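Local structure of aldose 1-epimerase (Escherichia coli, 3NRE) at residues Leu14-Gln19 / Gln119-Thr124; Tyr82-Gly87 / Gly147-Phe152; Gln93-Ser96 / Leu102-Val105; Leu104-Arg109 / Tyr115-Ala120. The protein probably interconverts the alpha and beta anomers of an aldose sugar. All blocks are in the same frame, centred on the assembly; numbering follows the deposited sequence. Where two conformers were deposited one is given.

Overall arrangement
Interactions 3 and 4 are successive hairpins at one end of a long antiparallel sheet: strand 101-109 belongs to both, and the two centres lie about 9 Å apart. Interaction 1 lays the small sheet holding Leu14-Gln19 against that same end, where Val16 CG1 comes within 3.7 Å of Leu104 CD1. The pocket belongs to interaction 2, whose centre lies about 5 Å from the centre of the chain and whose histidines, His84 and His149, hold a glycol molecule. Two polar links tie it to the large sheet of strands 101-109 and 114-123: Asp86 OD2 to Tyr115 OH of interaction 4, 2.7 Å, and Trp148 NE1 to Gln119 OE1, a residue shared by interactions 1 and 4, 3.1 Å.

Interaction 1. Residues Leu14-Gln19 / Gln119-Thr124; sequences LDVSDQ and QAFHLT
Strands 14-17 and 119-123 run nearly antiparallel, at 168°, but their axes stay 9.6 Å apart. This is face-to-face packing of two sheets, a beta-sandwich contact in which side chains meet between the layers: the four-stranded sheet of 12-17 lies against the large sheet that contains 114-123. Leu14 faces Leu123 and Val16 faces Phe121, and all four are buried hydrocarbon, as suits a seam between sheets. Phe121 is the central piece. Val16 comes from the opposite direction and sets CG2 over the middle of the ring, 4.0 Å from its centroid and 8° off the normal, a CH-pi contact. The other methyl, CG1, is anti to the backbone N (chi1 179°) and reaches the far end of the ring, 3.8 Å from Phe121 CZ. Leu14 crosses the phenylalanine side chain at about a right angle, its CD2 touching both Phe121 CB and CD2. With an alanine here in place of the phenyl ring that both valine methyls touch, a gap between the sheets is likely to open, and Leu14 CD2 would probably lose its support. Leu102 and Val130, from the strands flanking 114-123, also touch Phe121, while Leu7 packs on Leu123. At the other end of the seam, Leu123 CD1 lies 4.2 Å from Leu14 CB.

Interaction 2. Residues Tyr82-Gly87 / Gly147-Phe152; sequences YLHGDG and GWHPYF. With PEG (di(hydroxyethyl)ether), chain I.
In what is probably the sugar pocket of this galactose mutarotase-like fold, a histidine pair is formed where the loop 82-87 meets strand 147-152. His84 from the loop and His149 from the strand converge on one hydroxyl of a bound di(hydroxyethyl)ether, probably taken up from the crystallisation liquor. Their own contact is slight: His84 NE2 approaches His149 CD2 to 3.8 Å, the ring planes are inclined at 69°, and the two meet obliquely. What joins them is the glycol oxygen O1, which lies at the edge of each ring. It is 3.0 Å from His84 NE2 in a nearly straight hydrogen bond (172°) and 2.8 Å from His149 NE2 in a more bent one (131°). Imidazole suits both places because its nitrogen can serve as donor or acceptor of a hydrogen bond, and the geometry here does not tell which.

Other contacts fix the two rings. His84 ND1 is hydrogen-bonded to the backbone N of Asn56, which fixes the rotation of the ring and turns NE2 into the pocket, and Leu83 CD1 covers one face 3.5 Å above the plane. Phe49 stacks on His149. Within the loop, Tyr82 OH gives a 2.7 Å hydrogen bond to Asp86 OD1, met from above the carboxylate plane, linking residues on the two sides of His84 in the chain. Two histidines gripping a single hydroxyl in a buried pocket are consistent with the sugar-binding site of aldose 1-epimerases, where paired histidines meet the sugar's hydroxyl and ring oxygens.

Interaction 3. Residues Gln93-Ser96 / Leu102-Val105; sequences QCVS and LCLV
Gln93 and Val105 form a hydrogen-bonded antiparallel pair in which each backbone satisfies the other: Gln93 N gives to Val105 O and Val105 N gives to Gln93 O, both at 2.8 Å. Cys94 still pairs with Leu104; beyond it the register slips by one in a classic beta bulge, with Val95 and Ser96 both opposite Cys103. The carbonyl oxygen of Cys103 therefore takes two donors, Val95 N at 2.9 Å and, weakly, Ser96 N at 3.5 Å. Cys103 N in turn gives to Ser96 O at 3.0 Å, closing the far end of the bulge.

At the bulge the methyls of Val95 reach the side chains of Cys103 and Val105. CG2 lies 3.6 Å from Cys103 SG, and CG1 touches Val105 CG2. Branched, apolar valines suit this spot because both methyls find neighbours. On the face away from Cys103 and Val105, Cys94, its SG anti to the backbone N (chi1 175°), reaches Leu102 CD1 at 3.8 Å, while Cys94 CB rests on Leu104 CD2.

Strand 93-97 is the outermost strand of the large sheet at this end; strand 101-109 lies between it and 114-123, and Tyr5 of strand 4-9 covers Cys94, Leu102 and Leu104.

Interaction 4. Residues Leu104-Arg109 / Tyr115-Ala120; sequences LVYEHR and YRVSQA
His108 and Tyr115 close a beta hairpin, the antiparallel pairing of segments 104-109 and 115-120, whose axes run 4.7 Å apart at 163°. Six backbone hydrogen bonds join Leu104 with Gln119, Tyr106 with Val117 and His108 with Tyr115, two for each pair.

In Tyr115, with chi1 at 56°, CG sits between the backbone N and the carbonyl carbon, which swings the ring across toward the neighbouring strand. From CB the ring passes beneath His108: CE1, CE2 and CZ all lie close to His108 CB, which stands over one face, 3.8 Å from the ring centroid, in a CH-pi contact. Val117 CG1 lies at the ring edge, in its plane. The imidazole itself is nearly parallel to the phenol but slid aside, with little overlap. At the tip, OH lies in the plane of the Tyr106 ring, 3.8 Å from its CE2, and hydrogen-bonds to Asp86 OD2 of the pocket loop. A tyrosine fits here because it supplies both a flat surface and a polar end. A phenylalanine in its place would probably leave Asp86 OD2 without this partner, though the face under His108 would remain.

On the other face, Glu107 and Arg116 form a salt bridge in the conformers given; each has a second, so the pairing may not be constant. Tyr106 OH meets His108 ND1 at 2.7 Å within one strand, either being a possible donor.

Interaction 1. Residues Leu14-Gln19 / Gln119-Thr124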
loop_
_atom_site.group_PDB
_atom_site.type_symbol
_atom_site.label_atom_id
_atom_site.label_comp_id
_atom_site.label_asym_id
_atom_site.label_seq_id
_atom_site.Cartn_x
_atom_site.Cartn_y
_atom_site.Cartn_z
ATOM N N LEU A 14 9.192 -15.626 1.754
ATOM C CA LEU A 14 8.775 -14.312 2.217
ATOM C C LEU A 14 9.410 -14.015 3.578
ATOM O O LEU A 14 9.369 -14.834 4.477
ATOM C CB LEU A 14 7.241 -14.295 2.376
ATOM C CG LEU A 14 6.539 -12.981 2.724
ATOM C CD1 LEU A 14 6.448 -12.117 1.490
ATOM C CD2 LEU A 14 5.140 -13.184 3.396
ATOM N N ASP A 15 9.947 -12.823 3.737
ATOM C CA ASP A 15 10.414 -12.334 5.044
ATOM C C ASP A 15 9.518 -11.167 5.487
ATOM O O ASP A 15 9.208 -10.288 4.679
ATOM C CB ASP A 15 11.850 -11.809 4.931
ATOM C CG ASP A 15 12.902 -12.909 4.905
ATOM O OD1 ASP A 15 12.565 -14.128 5.007
ATOM O OD2 ASP A 15 14.120 -12.556 4.847
ATOM N N VAL A 16 9.131 -11.153 6.770
ATOM C CA VAL A 16 8.245 -10.130 7.333
ATOM C C VAL A 16 8.824 -9.652 8.644
ATOM O O VAL A 16 9.303 -10.465 9.420
ATOM C CB VAL A 16 6.816 -10.660 7.623
ATOM C CG1 VAL A 16 5.920 -9.579 8.236
ATOM C CG2 VAL A 16 6.181 -11.259 6.359
ATOM N N SER A 17 8.781 -8.343 8.888
ATOM C CA SER A 17 9.278 -7.773 10.122
ATOM C C SER A 17 8.156 -7.291 11.004
ATOM O O SER A 17 7.173 -6.740 10.491
ATOM C CB SER A 17 10.182 -6.560 9.798
ATOM O OG SER A 17 10.546 -5.864 10.960
ATOM N N ASP A 18 8.357 -7.410 12.315
ATOM C CA ASP A 18 7.418 -6.802 13.278
ATOM C C ASP A 18 7.520 -5.275 13.328
ATOM O O ASP A 18 6.698 -4.639 13.973
ATOM C CB ASP A 18 7.535 -7.376 14.686
ATOM C CG ASP A 18 8.943 -7.220 15.323
ATOM O OD1 ASP A 18 9.868 -6.635 14.722
ATOM O OD2 ASP A 18 9.096 -7.762 16.461
ATOM N N GLN A 19 8.552 -4.687 12.721
ATOM C CA GLN A 19 8.703 -3.233 12.675
ATOM C C GLN A 19 7.835 -2.744 11.520
ATOM O O GLN A 19 8.200 -2.877 10.331
ATOM C CB GLN A 19 10.153 -2.819 12.435
ATOM C CG GLN A 19 11.085 -3.363 13.454
ATOM C CD GLN A 19 10.786 -2.926 14.871
ATOM O OE1 GLN A 19 10.933 -1.745 15.197
ATOM N NE2 GLN A 19 10.403 -3.873 15.742
ATOM N N GLN A 119 -2.738 -8.401 10.540
ATOM C CA GLN A 119 -2.243 -8.603 9.193
ATOM C C GLN A 119 -1.801 -10.060 9.087
ATOM O O GLN A 119 -0.864 -10.443 9.799
ATOM C CB GLN A 119 -1.072 -7.674 8.881
ATOM C CG GLN A 119 -0.818 -7.574 7.391
ATOM C CD GLN A 119 0.283 -6.617 7.019
ATOM O OE1 GLN A 119 0.453 -6.304 5.835
ATOM N NE2 GLN A 119 1.072 -6.191 7.995
ATOM N N ALA A 120 -2.474 -10.822 8.207
ATOM C CA ALA A 120 -2.186 -12.225 7.914
ATOM C C ALA A 120 -1.530 -12.387 6.551
ATOM O O ALA A 120 -1.915 -11.771 5.562
ATOM C CB ALA A 120 -3.468 -13.065 7.964
ATOM N N PHE A 121 -0.527 -13.257 6.510
ATOM C CA PHE A 121 0.223 -13.555 5.297
ATOM C C PHE A 121 0.098 -15.055 5.045
ATOM O O PHE A 121 0.244 -15.827 5.979
ATOM C CB PHE A 121 1.711 -13.223 5.529
ATOM C CG PHE A 121 1.986 -11.773 5.863
ATOM C CD1 PHE A 121 1.870 -11.310 7.155
ATOM C CD2 PHE A 121 2.408 -10.892 4.875
ATOM C CE1 PHE A 121 2.114 -9.974 7.473
ATOM C CE2 PHE A 121 2.674 -9.569 5.175
ATOM C CZ PHE A 121 2.556 -9.127 6.484
ATOM N N HIS A 122 -0.079 -15.450 3.789
ATOM C CA HIS A 122 -0.126 -16.854 3.405
ATOM C C HIS A 122 0.581 -17.099 2.077
ATOM O O HIS A 122 0.434 -16.313 1.143
ATOM C CB HIS A 122 -1.573 -17.286 3.353
ATOM C CG HIS A 122 -1.768 -18.752 3.157
ATOM N ND1 HIS A 122 -2.383 -19.274 2.040
ATOM C CD2 HIS A 122 -1.425 -19.813 3.931
ATOM C CE1 HIS A 122 -2.415 -20.594 2.135
ATOM N NE2 HIS A 122 -1.845 -20.943 3.275
ATOM N N LEU A 123 1.354 -18.192 1.997
ATOM C CA LEU A 123 2.063 -18.563 0.770
ATOM C C LEU A 123 1.542 -19.877 0.279
ATOM O O LEU A 123 1.376 -20.801 1.074
ATOM C CB LEU A 123 3.561 -18.753 1.017
ATOM C CG LEU A 123 4.469 -17.560 0.969
ATOM C CD1 LEU A 123 5.918 -18.044 1.074
ATOM C CD2 LEU A 123 4.258 -16.748 -0.325
ATOM N N THR A 124 1.274 -19.956 -1.021
ATOM C CA THR A 124 1.143 -21.245 -1.694
ATOM C C THR A 124 2.312 -21.344 -2.665
ATOM O O THR A 124 3.244 -20.560 -2.568
ATOM C CB THR A 124 -0.180 -21.370 -2.433
ATOM O OG1 THR A 124 -0.199 -20.413 -3.501
ATOM C CG2 THR A 124 -1.355 -21.170 -1.473
#

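Interaction 2. Residues Tyr82-Gly87 / Gly147-Phe152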
loop_
_atom_site.group_PDB
_atom_site.type_symbol
_atom_site.label_atom_id
_atom_site.label_comp_id
_atom_site.label_asym_id
_atom_site.label_seq_id
_atom_site.Cartn_x
_atom_site.Cartn_y
_atom_site.Cartn_z
ATOM N N TYR A 82 0.283 14.230 7.969
ATOM C CA TYR A 82 0.076 12.878 8.476
ATOM C C TYR A 82 -0.109 11.973 7.272
ATOM O O TYR A 82 -0.889 12.292 6.355
ATOM C CB TYR A 82 -1.138 12.863 9.375
ATOM C CG TYR A 82 -1.506 11.503 9.929
ATOM C CD1 TYR A 82 -2.336 10.657 9.226
ATOM C CD2 TYR A 82 -1.084 11.107 11.175
ATOM C CE1 TYR A 82 -2.698 9.409 9.752
ATOM C CE2 TYR A 82 -1.461 9.856 11.699
ATOM C CZ TYR A 82 -2.274 9.051 10.986
ATOM O OH TYR A 82 -2.708 7.828 11.521
ATOM N N LEU A 83 0.639 10.867 7.249
ATOM C CA LEU A 83 0.753 10.015 6.069
ATOM C C LEU A 83 0.542 8.529 6.398
ATOM O O LEU A 83 1.193 8.020 7.282
ATOM C CB LEU A 83 2.161 10.274 5.493
ATOM C CG LEU A 83 2.605 9.488 4.341
ATOM C CD1 LEU A 83 1.692 9.721 3.073
ATOM C CD2 LEU A 83 4.094 9.750 3.937
ATOM N N HIS A 84 -0.362 7.858 5.657
ATOM C CA HIS A 84 -0.461 6.373 5.613
ATOM C C HIS A 84 -0.810 5.731 6.938
ATOM O O HIS A 84 -0.580 4.527 7.098
ATOM C CB HIS A 84 0.866 5.778 5.131
ATOM C CG HIS A 84 1.178 6.077 3.706
ATOM N ND1 HIS A 84 0.206 6.186 2.737
ATOM C CD2 HIS A 84 2.363 6.232 3.075
ATOM C CE1 HIS A 84 0.780 6.419 1.578
ATOM N NE2 HIS A 84 2.093 6.456 1.748
ATOM N N GLY A 85 -1.414 6.489 7.854
ATOM C CA GLY A 85 -1.825 5.883 9.112
ATOM C C GLY A 85 -0.675 5.647 10.080
ATOM O O GLY A 85 0.372 6.275 9.985
ATOM N N ASP A 86 -0.885 4.717 11.032
ATOM C CA ASP A 86 0.118 4.437 12.067
ATOM C C ASP A 86 0.748 3.058 11.972
ATOM O O ASP A 86 1.762 2.823 12.589
ATOM C CB ASP A 86 -0.481 4.582 13.461
ATOM C CG ASP A 86 -1.521 5.689 13.525
ATOM O OD1 ASP A 86 -1.132 6.912 13.471
ATOM O OD2 ASP A 86 -2.731 5.302 13.596
ATOM N N GLY A 87 0.098 2.139 11.294
ATOM C CA GLY A 87 0.581 0.771 11.272
ATOM C C GLY A 87 2.020 0.623 10.820
ATOM O O GLY A 87 2.841 -0.064 11.461
ATOM N N GLY A 147 -4.942 -0.627 2.820
ATOM C CA GLY A 147 -4.202 -0.737 1.595
ATOM C C GLY A 147 -2.810 -1.159 1.885
ATOM O O GLY A 147 -2.494 -1.481 3.011
ATOM N N TRP A 148 -2.032 -1.203 0.822
ATOM C CA TRP A 148 -0.630 -1.539 0.920
ATOM C C TRP A 148 0.174 -0.715 -0.031
ATOM O O TRP A 148 -0.334 -0.150 -1.014
ATOM C CB TRP A 148 -0.398 -3.027 0.586
ATOM C CG TRP A 148 -0.904 -4.007 1.575
ATOM C CD1 TRP A 148 -0.230 -4.575 2.647
ATOM C CD2 TRP A 148 -2.225 -4.565 1.589
ATOM N NE1 TRP A 148 -1.092 -5.453 3.325
ATOM C CE2 TRP A 148 -2.302 -5.461 2.693
ATOM C CE3 TRP A 148 -3.369 -4.373 0.794
ATOM C CZ2 TRP A 148 -3.465 -6.171 2.993
ATOM C CZ3 TRP A 148 -4.525 -5.050 1.102
ATOM C CH2 TRP A 148 -4.556 -5.964 2.189
ATOM N N HIS A 149 1.477 -0.703 0.274
ATOM C CA HIS A 149 2.449 0.085 -0.444
ATOM C C HIS A 149 3.631 -0.771 -0.860
ATOM O O HIS A 149 4.714 -0.684 -0.266
ATOM C CB HIS A 149 2.824 1.271 0.440
ATOM C CG HIS A 149 3.610 2.336 -0.236
ATOM N ND1 HIS A 149 4.905 2.143 -0.656
ATOM C CD2 HIS A 149 3.340 3.645 -0.457
ATOM C CE1 HIS A 149 5.392 3.279 -1.138
ATOM N NE2 HIS A 149 4.466 4.210 -1.008
ATOM N N PRO A 150 3.431 -1.646 -1.859
ATOM C CA PRO A 150 4.541 -2.493 -2.298
ATOM C C PRO A 150 5.503 -1.779 -3.224
ATOM O O PRO A 150 5.088 -0.958 -4.065
ATOM C CB PRO A 150 3.829 -3.667 -2.986
ATOM C CG PRO A 150 2.552 -3.107 -3.439
ATOM C CD PRO A 150 2.169 -2.028 -2.518
ATOM N N TYR A 151 6.769 -2.148 -3.095
ATOM C CA TYR A 151 7.833 -1.687 -3.928
ATOM C C TYR A 151 8.259 -2.814 -4.861
ATOM O O TYR A 151 8.715 -3.875 -4.398
ATOM C CB TYR A 151 9.045 -1.316 -3.091
ATOM C CG TYR A 151 8.869 -0.107 -2.171
ATOM C CD1 TYR A 151 8.262 -0.245 -0.915
ATOM C CD2 TYR A 151 9.351 1.135 -2.532
ATOM C CE1 TYR A 151 8.130 0.872 -0.062
ATOM C CE2 TYR A 151 9.238 2.223 -1.663
ATOM C CZ TYR A 151 8.612 2.079 -0.477
ATOM O OH TYR A 151 8.502 3.161 0.388
ATOM N N PHE A 152 8.121 -2.599 -6.170
ATOM C CA PHE A 152 8.502 -3.604 -7.166
ATOM C C PHE A 152 9.808 -3.233 -7.859
ATOM O O PHE A 152 10.088 -2.067 -8.072
ATOM C CB PHE A 152 7.441 -3.670 -8.250
ATOM C CG PHE A 152 6.110 -4.146 -7.766
ATOM C CD1 PHE A 152 5.859 -5.504 -7.664
ATOM C CD2 PHE A 152 5.148 -3.259 -7.372
ATOM C CE1 PHE A 152 4.648 -5.974 -7.180
ATOM C CE2 PHE A 152 3.903 -3.723 -6.918
ATOM C CZ PHE A 152 3.649 -5.083 -6.842
HETATM C C1 PEG I . 5.410 6.859 0.777
HETATM O O1 PEG I . 4.289 6.873 -0.188
HETATM C C2 PEG I . 6.750 7.470 0.278
HETATM O O2 PEG I . 7.219 6.979 -1.010
HETATM C C3 PEG I . 7.984 5.743 -1.039
HETATM C C4 PEG I . 9.297 5.742 -0.231
HETATM O O4 PEG I . 10.502 5.553 -0.992
#

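Interaction 3. Residues Gln93-Ser96 / Leu102-Val105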
loop_
_atom_site.group_PDB
_atom_site.type_symbol
_atom_site.label_atom_id
_atom_site.label_comp_id
_atom_site.label_asym_id
_atom_site.label_seq_id
_atom_site.Cartn_x
_atom_site.Cartn_y
_atom_site.Cartn_z
ATOM N N GLN A 93 2.982 -7.420 17.037
ATOM C CA GLN A 93 3.221 -8.641 17.788
ATOM C C GLN A 93 2.796 -9.822 16.953
ATOM O O GLN A 93 1.733 -9.826 16.346
ATOM C CB GLN A 93 2.428 -8.601 19.086
ATOM C CG GLN A 93 3.044 -7.694 20.175
ATOM C CD GLN A 93 2.824 -6.192 19.960
ATOM O OE1 GLN A 93 3.808 -5.410 19.967
ATOM N NE2 GLN A 93 1.540 -5.762 19.773
ATOM N N CYS A 94 3.581 -10.889 17.002
ATOM C CA CYS A 94 3.233 -12.110 16.287
ATOM C C CYS A 94 2.275 -12.965 17.145
ATOM O O CYS A 94 2.583 -13.219 18.295
ATOM C CB CYS A 94 4.532 -12.879 15.922
ATOM S SG CYS A 94 4.238 -14.455 15.169
ATOM N N VAL A 95 1.147 -13.367 16.560
ATOM C CA VAL A 95 0.182 -14.307 17.194
ATOM C C VAL A 95 0.191 -15.710 16.556
ATOM O O VAL A 95 -0.353 -16.680 17.122
ATOM C CB VAL A 95 -1.248 -13.709 17.246
ATOM C CG1 VAL A 95 -1.246 -12.511 18.185
ATOM C CG2 VAL A 95 -1.721 -13.324 15.861
ATOM N N SER A 96 0.775 -15.870 15.374
ATOM C CA SER A 96 0.938 -17.187 14.759
ATOM C C SER A 96 2.021 -17.163 13.714
ATOM O O SER A 96 2.152 -16.176 13.002
ATOM C CB SER A 96 -0.349 -17.712 14.063
ATOM O OG SER A 96 -0.606 -17.102 12.775
ATOM N N LEU A 102 1.668 -16.508 8.618
ATOM C CA LEU A 102 2.057 -15.607 9.680
ATOM C C LEU A 102 0.885 -14.659 9.942
ATOM O O LEU A 102 0.197 -14.241 9.008
ATOM C CB LEU A 102 3.290 -14.771 9.233
ATOM C CG LEU A 102 3.820 -13.759 10.254
ATOM C CD1 LEU A 102 4.570 -14.444 11.390
ATOM C CD2 LEU A 102 4.729 -12.757 9.567
ATOM N N CYS A 103 0.669 -14.338 11.211
ATOM C CA CYS A 103 -0.264 -13.311 11.629
ATOM C C CYS A 103 0.360 -12.402 12.700
ATOM O O CYS A 103 0.929 -12.859 13.695
ATOM C CB CYS A 103 -1.551 -13.950 12.164
ATOM S SG CYS A 103 -2.805 -12.681 12.501
ATOM N N LEU A 104 0.307 -11.096 12.429
ATOM C CA LEU A 104 0.761 -10.060 13.313
ATOM C C LEU A 104 -0.423 -9.150 13.692
ATOM O O LEU A 104 -1.353 -8.957 12.903
ATOM C CB LEU A 104 1.765 -9.164 12.605
ATOM C CG LEU A 104 2.958 -9.817 11.930
ATOM C CD1 LEU A 104 3.822 -8.778 11.179
ATOM C CD2 LEU A 104 3.803 -10.575 12.950
ATOM N N VAL A 105 -0.338 -8.560 14.871
ATOM C CA VAL A 105 -1.351 -7.615 15.354
ATOM C C VAL A 105 -0.694 -6.327 15.879
ATOM O O VAL A 105 0.435 -6.325 16.382
ATOM C CB VAL A 105 -2.266 -8.247 16.381
ATOM C CG1 VAL A 105 -2.946 -9.502 15.818
ATOM C CG2 VAL A 105 -1.508 -8.610 17.634
#

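Interaction 4. Residues Leu104-Arg109 / Tyr115-Ala120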
loop_
_atom_site.group_PDB
_atom_site.type_symbol
_atom_site.label_atom_id
_atom_site.label_comp_id
_atom_site.label_asym_id
_atom_site.label_seq_id
_atom_site.Cartn_x
_atom_site.Cartn_y
_atom_site.Cartn_z
ATOM N N LEU A 104 0.307 -11.096 12.429
ATOM C CA LEU A 104 0.761 -10.060 13.313
ATOM C C LEU A 104 -0.423 -9.150 13.692
ATOM O O LEU A 104 -1.353 -8.957 12.903
ATOM C CB LEU A 104 1.765 -9.164 12.605
ATOM C CG LEU A 104 2.958 -9.817 11.930
ATOM C CD1 LEU A 104 3.822 -8.778 11.179
ATOM C CD2 LEU A 104 3.803 -10.575 12.950
ATOM N N VAL A 105 -0.338 -8.560 14.871
ATOM C CA VAL A 105 -1.351 -7.615 15.354
ATOM C C VAL A 105 -0.694 -6.327 15.879
ATOM O O VAL A 105 0.435 -6.325 16.382
ATOM C CB VAL A 105 -2.266 -8.247 16.381
ATOM C CG1 VAL A 105 -2.946 -9.502 15.818
ATOM C CG2 VAL A 105 -1.508 -8.610 17.634
ATOM N N TYR A 106 -1.400 -5.216 15.731
ATOM C CA TYR A 106 -0.973 -3.930 16.252
ATOM C C TYR A 106 -2.196 -3.250 16.869
ATOM O O TYR A 106 -3.264 -3.313 16.279
ATOM C CB TYR A 106 -0.405 -3.075 15.116
ATOM C CG TYR A 106 -0.059 -1.659 15.496
ATOM C CD1 TYR A 106 0.928 -1.375 16.431
ATOM C CD2 TYR A 106 -0.745 -0.581 14.963
ATOM C CE1 TYR A 106 1.243 -0.038 16.810
ATOM C CE2 TYR A 106 -0.443 0.739 15.330
ATOM C CZ TYR A 106 0.540 1.014 16.262
ATOM O OH TYR A 106 0.806 2.298 16.619
ATOM N N GLU A 107 -2.008 -2.662 18.046
ATOM C CA GLU A 107 -3.031 -1.873 18.757
ATOM C C GLU A 107 -2.567 -0.429 18.867
ATOM O O GLU A 107 -1.418 -0.163 19.260
ATOM C CB GLU A 107 -3.248 -2.413 20.175
ATOM C CG GLU A 107 -3.666 -3.864 20.268
ATOM C CD GLU A 107 -3.976 -4.288 21.699
ATOM O OE1 GLU A 107 -4.363 -5.445 21.903
ATOM O OE2 GLU A 107 -3.863 -3.450 22.617
ATOM N N HIS A 108 -3.444 0.506 18.502
ATOM C CA HIS A 108 -3.158 1.947 18.540
ATOM C C HIS A 108 -4.137 2.648 19.457
ATOM O O HIS A 108 -5.331 2.457 19.299
ATOM C CB HIS A 108 -3.256 2.543 17.151
ATOM C CG HIS A 108 -2.613 3.887 17.050
ATOM N ND1 HIS A 108 -1.246 4.039 16.939
ATOM C CD2 HIS A 108 -3.130 5.136 17.097
ATOM C CE1 HIS A 108 -0.951 5.329 16.878
ATOM N NE2 HIS A 108 -2.078 6.020 17.001
ATOM N N ARG A 109 -3.620 3.405 20.422
ATOM C CA ARG A 109 -4.432 4.106 21.426
ATOM C C ARG A 109 -3.902 5.532 21.670
ATOM O O ARG A 109 -3.796 5.997 22.805
ATOM C CB ARG A 109 -4.580 3.299 22.747
ATOM C CG ARG A 109 -3.606 2.153 22.947
ATOM N N TYR A 115 -7.635 1.764 17.511
ATOM C CA TYR A 115 -8.020 0.556 16.798
ATOM C C TYR A 115 -7.038 -0.576 17.071
ATOM O O TYR A 115 -5.960 -0.368 17.669
ATOM C CB TYR A 115 -8.101 0.786 15.271
ATOM C CG TYR A 115 -6.796 1.315 14.736
ATOM C CD1 TYR A 115 -5.773 0.435 14.373
ATOM C CD2 TYR A 115 -6.540 2.689 14.662
ATOM C CE1 TYR A 115 -4.568 0.907 13.915
ATOM C CE2 TYR A 115 -5.343 3.160 14.223
ATOM C CZ TYR A 115 -4.365 2.271 13.840
ATOM O OH TYR A 115 -3.120 2.683 13.425
ATOM N N ARG A 116 -7.489 -1.778 16.706
ATOM C CA ARG A 116 -6.650 -2.979 16.643
ATOM C C ARG A 116 -6.658 -3.460 15.192
ATOM O O ARG A 116 -7.686 -3.447 14.521
ATOM C CB ARG A 116 -7.197 -4.057 17.586
ATOM C CG ARG A 116 -6.515 -5.418 17.581
ATOM C CD ARG A 116 -7.213 -6.385 18.599
ATOM N NE ARG A 116 -6.619 -7.729 18.605
ATOM C CZ ARG A 116 -5.775 -8.215 19.524
ATOM N NH1 ARG A 116 -5.372 -7.481 20.558
ATOM N NH2 ARG A 116 -5.339 -9.474 19.427
ATOM N N VAL A 117 -5.503 -3.861 14.689
ATOM C CA VAL A 117 -5.441 -4.392 13.333
ATOM C C VAL A 117 -4.657 -5.684 13.340
ATOM O O VAL A 117 -3.673 -5.759 14.053
ATOM C CB VAL A 117 -4.884 -3.365 12.345
ATOM C CG1 VAL A 117 -3.514 -2.753 12.837
ATOM C CG2 VAL A 117 -4.732 -3.941 10.925
ATOM N N SER A 118 -5.097 -6.652 12.529
ATOM C CA SER A 118 -4.373 -7.851 12.244
ATOM C C SER A 118 -3.930 -7.848 10.783
ATOM O O SER A 118 -4.612 -7.357 9.889
ATOM C CB SER A 118 -5.198 -9.107 12.603
ATOM O OG SER A 118 -6.298 -9.220 11.737
ATOM N N GLN A 119 -2.738 -8.401 10.540
ATOM C CA GLN A 119 -2.243 -8.603 9.193
ATOM C C GLN A 119 -1.801 -10.060 9.087
ATOM O O GLN A 119 -0.864 -10.443 9.799
ATOM C CB GLN A 119 -1.072 -7.674 8.881
ATOM C CG GLN A 119 -0.818 -7.574 7.391
ATOM C CD GLN A 119 0.283 -6.617 7.019
ATOM O OE1 GLN A 119 0.453 -6.304 5.835
ATOM N NE2 GLN A 119 1.072 -6.191 7.995
ATOM N N ALA A 120 -2.474 -10.822 8.207
ATOM C CA ALA A 120 -2.186 -12.225 7.914
ATOM C C ALA A 120 -1.530 -12.387 6.551
ATOM O O ALA A 120 -1.915 -11.771 5.562
ATOM C CB ALA A 120 -3.468 -13.065 7.964
#